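Local coordinates for ThiJ/PfpI domain protein (Brachyspira murdochii, PDB 4HCJ) that is of unconfirmed function but belongs to the DJ-1/PfpI family, binds metal ions and is probably a hydrolase, at residues I58-L61 with F62-D66; V125-S129 with A130-H134. All coordinates share one frame; numbering follows the deposited sequence.

Contact 1 of 2, residues I58-L61 with F62-D66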
loop_
_atom_site.group_PDB
_atom_site.type_symbol
_atom_site.label_atom_id
_atom_site.label_comp_id
_atom_site.label_asym_id
_atom_site.label_seq_id
_atom_site.Cartn_x
_atom_site.Cartn_y
_atom_site.Cartn_z
ATOM N N ILE A 58 4.371 4.327 -14.494
ATOM C CA ILE A 58 4.007 2.994 -14.055
ATOM C C ILE A 58 4.999 2.025 -14.680
ATOM O O ILE A 58 5.115 1.946 -15.910
ATOM C CB ILE A 58 2.577 2.633 -14.470
ATOM C CG1 ILE A 58 1.572 3.598 -13.845
ATOM C CG2 ILE A 58 2.279 1.192 -14.108
ATOM C CD1 ILE A 58 0.289 3.752 -14.655
ATOM N N ASP A 59 5.713 1.285 -13.835
ATOM C CA ASP A 59 6.740 0.350 -14.269
ATOM C C ASP A 59 6.207 -1.005 -14.716
ATOM O O ASP A 59 6.803 -1.642 -15.601
ATOM C CB ASP A 59 7.745 0.125 -13.139
ATOM C CG ASP A 59 8.373 1.412 -12.670
ATOM O OD1 ASP A 59 9.189 1.963 -13.431
ATOM O OD2 ASP A 59 8.038 1.889 -11.569
ATOM N N LEU A 60 5.144 -1.462 -14.055
ATOM C CA LEU A 60 4.687 -2.843 -14.153
ATOM C C LEU A 60 3.170 -2.902 -14.206
ATOM O O LEU A 60 2.492 -2.131 -13.521
ATOM C CB LEU A 60 5.091 -3.611 -12.871
ATOM C CG LEU A 60 6.590 -3.846 -12.681
ATOM C CD1 LEU A 60 6.903 -4.209 -11.235
ATOM C CD2 LEU A 60 7.092 -4.944 -13.599
ATOM N N LEU A 61 2.646 -3.855 -14.962
ATOM C CA LEU A 61 1.259 -4.251 -14.797
ATOM C C LEU A 61 1.149 -5.092 -13.529
ATOM O O LEU A 61 2.113 -5.762 -13.145
ATOM C CB LEU A 61 0.810 -5.125 -15.958
ATOM C CG LEU A 61 0.924 -4.474 -17.340
ATOM C CD1 LEU A 61 0.644 -5.515 -18.407
ATOM C CD2 LEU A 61 -0.050 -3.312 -17.461
ATOM N N PHE A 62 -0.033 -5.124 -12.899
ATOM C CA PHE A 62 -0.232 -6.051 -11.779
ATOM C C PHE A 62 0.196 -7.464 -12.191
ATOM O O PHE A 62 0.826 -8.201 -11.407
ATOM C CB PHE A 62 -1.699 -6.085 -11.333
ATOM C CG PHE A 62 -2.246 -4.761 -10.877
ATOM C CD1 PHE A 62 -1.479 -3.871 -10.141
ATOM C CD2 PHE A 62 -3.543 -4.402 -11.204
ATOM C CE1 PHE A 62 -2.009 -2.656 -9.726
ATOM C CE2 PHE A 62 -4.075 -3.193 -10.794
ATOM C CZ PHE A 62 -3.306 -2.316 -10.063
ATOM N N SER A 63 -0.150 -7.843 -13.416
ATOM C CA SER A 63 0.108 -9.186 -13.892
ATOM C C SER A 63 1.581 -9.510 -14.070
ATOM O O SER A 63 1.914 -10.686 -14.221
ATOM C CB SER A 63 -0.601 -9.425 -15.221
ATOM O OG SER A 63 -0.050 -8.592 -16.231
ATOM N N GLU A 64 2.442 -8.483 -14.056
ATOM C CA GLU A 64 3.888 -8.648 -14.208
ATOM C C GLU A 64 4.632 -8.707 -12.888
ATOM O O GLU A 64 5.837 -8.890 -12.862
ATOM C CB GLU A 64 4.460 -7.506 -15.058
ATOM C CG GLU A 64 3.986 -7.548 -16.509
ATOM C CD GLU A 64 4.356 -6.314 -17.325
ATOM O OE1 GLU A 64 4.496 -5.207 -16.757
ATOM O OE2 GLU A 64 4.484 -6.447 -18.558
ATOM N N VAL A 65 3.915 -8.568 -11.786
ATOM C CA VAL A 65 4.566 -8.534 -10.485
ATOM C C VAL A 65 5.026 -9.913 -10.050
ATOM O O VAL A 65 4.256 -10.869 -10.088
ATOM C CB VAL A 65 3.617 -7.953 -9.433
ATOM C CG1 VAL A 65 4.166 -8.155 -8.016
ATOM C CG2 VAL A 65 3.363 -6.484 -9.732
ATOM N N ASP A 66 6.288 -9.987 -9.636
ATOM C CA ASP A 66 6.870 -11.185 -9.045
ATOM C C ASP A 66 7.271 -10.820 -7.624
ATOM O O ASP A 66 8.139 -9.970 -7.415
ATOM C CB ASP A 66 8.097 -11.627 -9.849
ATOM C CG ASP A 66 8.676 -12.946 -9.372
ATOM O OD1 ASP A 66 8.366 -13.384 -8.243
ATOM O OD2 ASP A 66 9.456 -13.543 -10.140
HETATM O O HOH W 1 6.620 -3.660 -17.491
#
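E64 folds back over the end of the strand and takes the backbone N-H of L61 on its carboxylate: L61 N to E64 OE1 is 2.9 Å and nearly straight (171°), with the donor coming from above the carboxylate plane. In return E64 N reaches L61 O at 2.9 Å, so the two residues are joined by a pair of bonds, one through a side chain and one through the main chain. With CG beside its own backbone N (chi1 -67°) and the chain extended beyond it, the glutamate lies across both leucines. E64 OE1 rests 3.7 Å from L61 CG, and E64 CB is 4.0 Å from L60 CD2. The turn from L61 to E64 begins a short 3-10 segment, continued by V65 N to F62 O at 3.1 Å, which leads the chain off the end of strand 55-61 in the α-β-α sandwich. The inward side of this turn is the tightly packed one: F62 points away from the preceding residues and packs on V13 and L93, while V65 reaches L11, L93 and F97. Between the segments the apolar touch is slight, L60 CD1 to V65 CG2 at 4.5 Å. The E64 side is wetter. A water donates to D59 O and, at 2.7 Å, to E64 OE1, giving that oxygen a second donor, and the exposed S63 touches L61 CB through OG at 3.6 Å.

Contact 2 of 2, residues V125-S129 with A130-H134; sequences VTCLS and ADESH
The carboxylates of D131 and E132 are the flat groups that meet L128 and S129, each through one oxygen. On the first, OD2 is the touching atom: D131 OD2 lies 3.5 Å from L128 CB, with L128 CD2 almost as near, the leucine and aspartate side chains crossing at a slant. On the second, E132 OE2 comes to 3.6 Å from S129 CA. Further along, one face of the H134 ring carries S133 OG, offset toward the rim, and that ring also meets W85 with the planes at about 55°.

Two main-chain bonds set up the approach. D131 N binds L128 O at 2.8 Å, and the longer bond from E132 N to S129 O, 3.3 Å, follows one residue later. The E132 side chain leaves with CG opposite its carbonyl carbon (chi1 -65°) and runs back toward the loop; its CG lies 3.4 Å from C127 SG. The buried sulfur also packs on V111, V135 and I142. E132 is modelled in two conformers; in the one described, water links its carboxylate to the loop. OE2 accepts from one water that also donates to C127 O, and from another that is 2.5 Å from S129 OG. On the D131 side a third water accepts from L128 N and donates to D131 OD2 at 2.8 Å, and S109 OG is hydrogen-bonded to the same oxygen. D131 stands at the N-cap of helix 132-137, yet its carboxylate makes no capping bond; it is engaged with that water and with S109, between strand 103-107 and helix 110-116, the position of the nucleophile elbow in DJ-1/PfpI relatives, although here the turn holds no cysteine and a catalytic role is not established.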
loop_
_atom_site.group_PDB
_atom_site.type_symbol
_atom_site.label_atom_id
_atom_site.label_comp_id
_atom_site.label_asym_id
_atom_site.label_seq_id
_atom_site.Cartn_x
_atom_site.Cartn_y
_atom_site.Cartn_z
ATOM N N VAL A 125 -5.751 -2.430 12.742
ATOM C CA VAL A 125 -5.428 -1.562 11.619
ATOM C C VAL A 125 -5.925 -0.159 11.886
ATOM O O VAL A 125 -6.673 0.087 12.840
ATOM C CB VAL A 125 -6.068 -2.062 10.293
ATOM C CG1 VAL A 125 -5.688 -3.501 9.990
ATOM C CG2 VAL A 125 -7.577 -1.879 10.310
ATOM N N THR A 126 -5.533 0.757 11.004
ATOM C CA THR A 126 -6.243 2.001 10.882
ATOM C C THR A 126 -6.567 2.220 9.402
ATOM O O THR A 126 -6.168 1.417 8.552
ATOM C CB THR A 126 -5.470 3.164 11.528
ATOM O OG1 THR A 126 -6.311 4.318 11.520
ATOM C CG2 THR A 126 -4.155 3.432 10.795
ATOM N N CYS A 127 -7.323 3.266 9.099
ATOM C CA CYS A 127 -7.817 3.465 7.741
ATOM C C CYS A 127 -8.394 4.850 7.638
ATOM O O CYS A 127 -8.483 5.576 8.624
ATOM C CB CYS A 127 -8.893 2.422 7.382
ATOM S SG CYS A 127 -10.390 2.521 8.392
ATOM N N LEU A 128 -8.748 5.233 6.422
ATOM C CA LEU A 128 -9.393 6.497 6.189
ATOM C C LEU A 128 -10.736 6.464 6.917
ATOM O O LEU A 128 -11.498 5.497 6.818
ATOM C CB LEU A 128 -9.567 6.705 4.684
ATOM C CG LEU A 128 -9.907 8.103 4.205
ATOM C CD1 LEU A 128 -8.727 9.066 4.437
ATOM C CD2 LEU A 128 -10.288 8.029 2.743
ATOM N N SER A 129 -11.034 7.523 7.654
ATOM C CA SER A 129 -12.269 7.580 8.408
ATOM C C SER A 129 -13.521 7.245 7.569
ATOM O O SER A 129 -14.378 6.463 7.983
ATOM C CB SER A 129 -12.411 8.963 9.021
ATOM O OG SER A 129 -13.561 9.002 9.821
ATOM N N ALA A 130 -13.589 7.794 6.368
ATOM C CA ALA A 130 -14.716 7.547 5.470
ATOM C C ALA A 130 -14.886 6.080 5.070
ATOM O O ALA A 130 -15.973 5.674 4.651
ATOM C CB ALA A 130 -14.588 8.405 4.216
ATOM N N ASP A 131 -13.821 5.295 5.190
ATOM C CA ASP A 131 -13.817 3.924 4.707
ATOM C C ASP A 131 -14.027 2.893 5.818
ATOM O O ASP A 131 -13.897 1.686 5.566
ATOM C CB ASP A 131 -12.477 3.602 4.018
ATOM C CG ASP A 131 -12.204 4.429 2.763
ATOM O OD1 ASP A 131 -13.163 4.980 2.174
ATOM O OD2 ASP A 131 -11.008 4.487 2.356
ATOM N N GLU A 132 -14.350 3.323 7.021
ATOM C CA GLU A 132 -14.402 2.376 8.121
ATOM C C GLU A 132 -15.498 1.288 7.948
ATOM O O GLU A 132 -15.341 0.187 8.471
ATOM C CB GLU A 132 -14.473 3.143 9.457
ATOM C CG GLU A 132 -13.181 3.986 9.750
ATOM C CD GLU A 132 -13.168 4.714 11.091
ATOM O OE1 GLU A 132 -14.050 4.473 11.911
ATOM O OE2 GLU A 132 -12.268 5.545 11.324
ATOM N N SER A 133 -16.571 1.567 7.198
ATOM C CA SER A 133 -17.552 0.531 6.892
ATOM C C SER A 133 -16.892 -0.678 6.223
ATOM O O SER A 133 -17.086 -1.828 6.641
ATOM C CB SER A 133 -18.639 1.110 5.990
ATOM O OG SER A 133 -18.090 1.569 4.778
ATOM N N HIS A 134 -16.109 -0.413 5.182
ATOM C CA HIS A 134 -15.505 -1.495 4.411
ATOM C C HIS A 134 -14.493 -2.264 5.225
ATOM O O HIS A 134 -14.367 -3.491 5.122
ATOM C CB HIS A 134 -14.807 -0.951 3.172
ATOM C CG HIS A 134 -15.665 -0.044 2.363
ATOM N ND1 HIS A 134 -16.624 -0.515 1.499
ATOM C CD2 HIS A 134 -15.698 1.306 2.276
ATOM C CE1 HIS A 134 -17.231 0.510 0.931
ATOM N NE2 HIS A 134 -16.696 1.624 1.393
HETATM O O HOH W 2 -9.673 5.844 10.884
HETATM O O HOH W 3 -9.263 3.353 4.226
HETATM O O HOH W 4 -13.676 7.693 11.950
#

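Contacts 1 and 2 lie on opposite sides of the chain's centre, 27 Å apart between their centres and about 16 Å at their nearest atoms, and do not touch. Both are places where the chain passes through 3-10 turns, but contact 1 leaves a strand of the main mixed sheet, whereas contact 2 enters helix 132-137. That helix carries H137, seen as a magnesium ligand in a crystal structure of this protein, though no ion is bound to it in this chain. The side chain of E132 is about 9 Å from that of H137 and about 13 Å from a magnesium ion. Residues 58-66 are remote from this site.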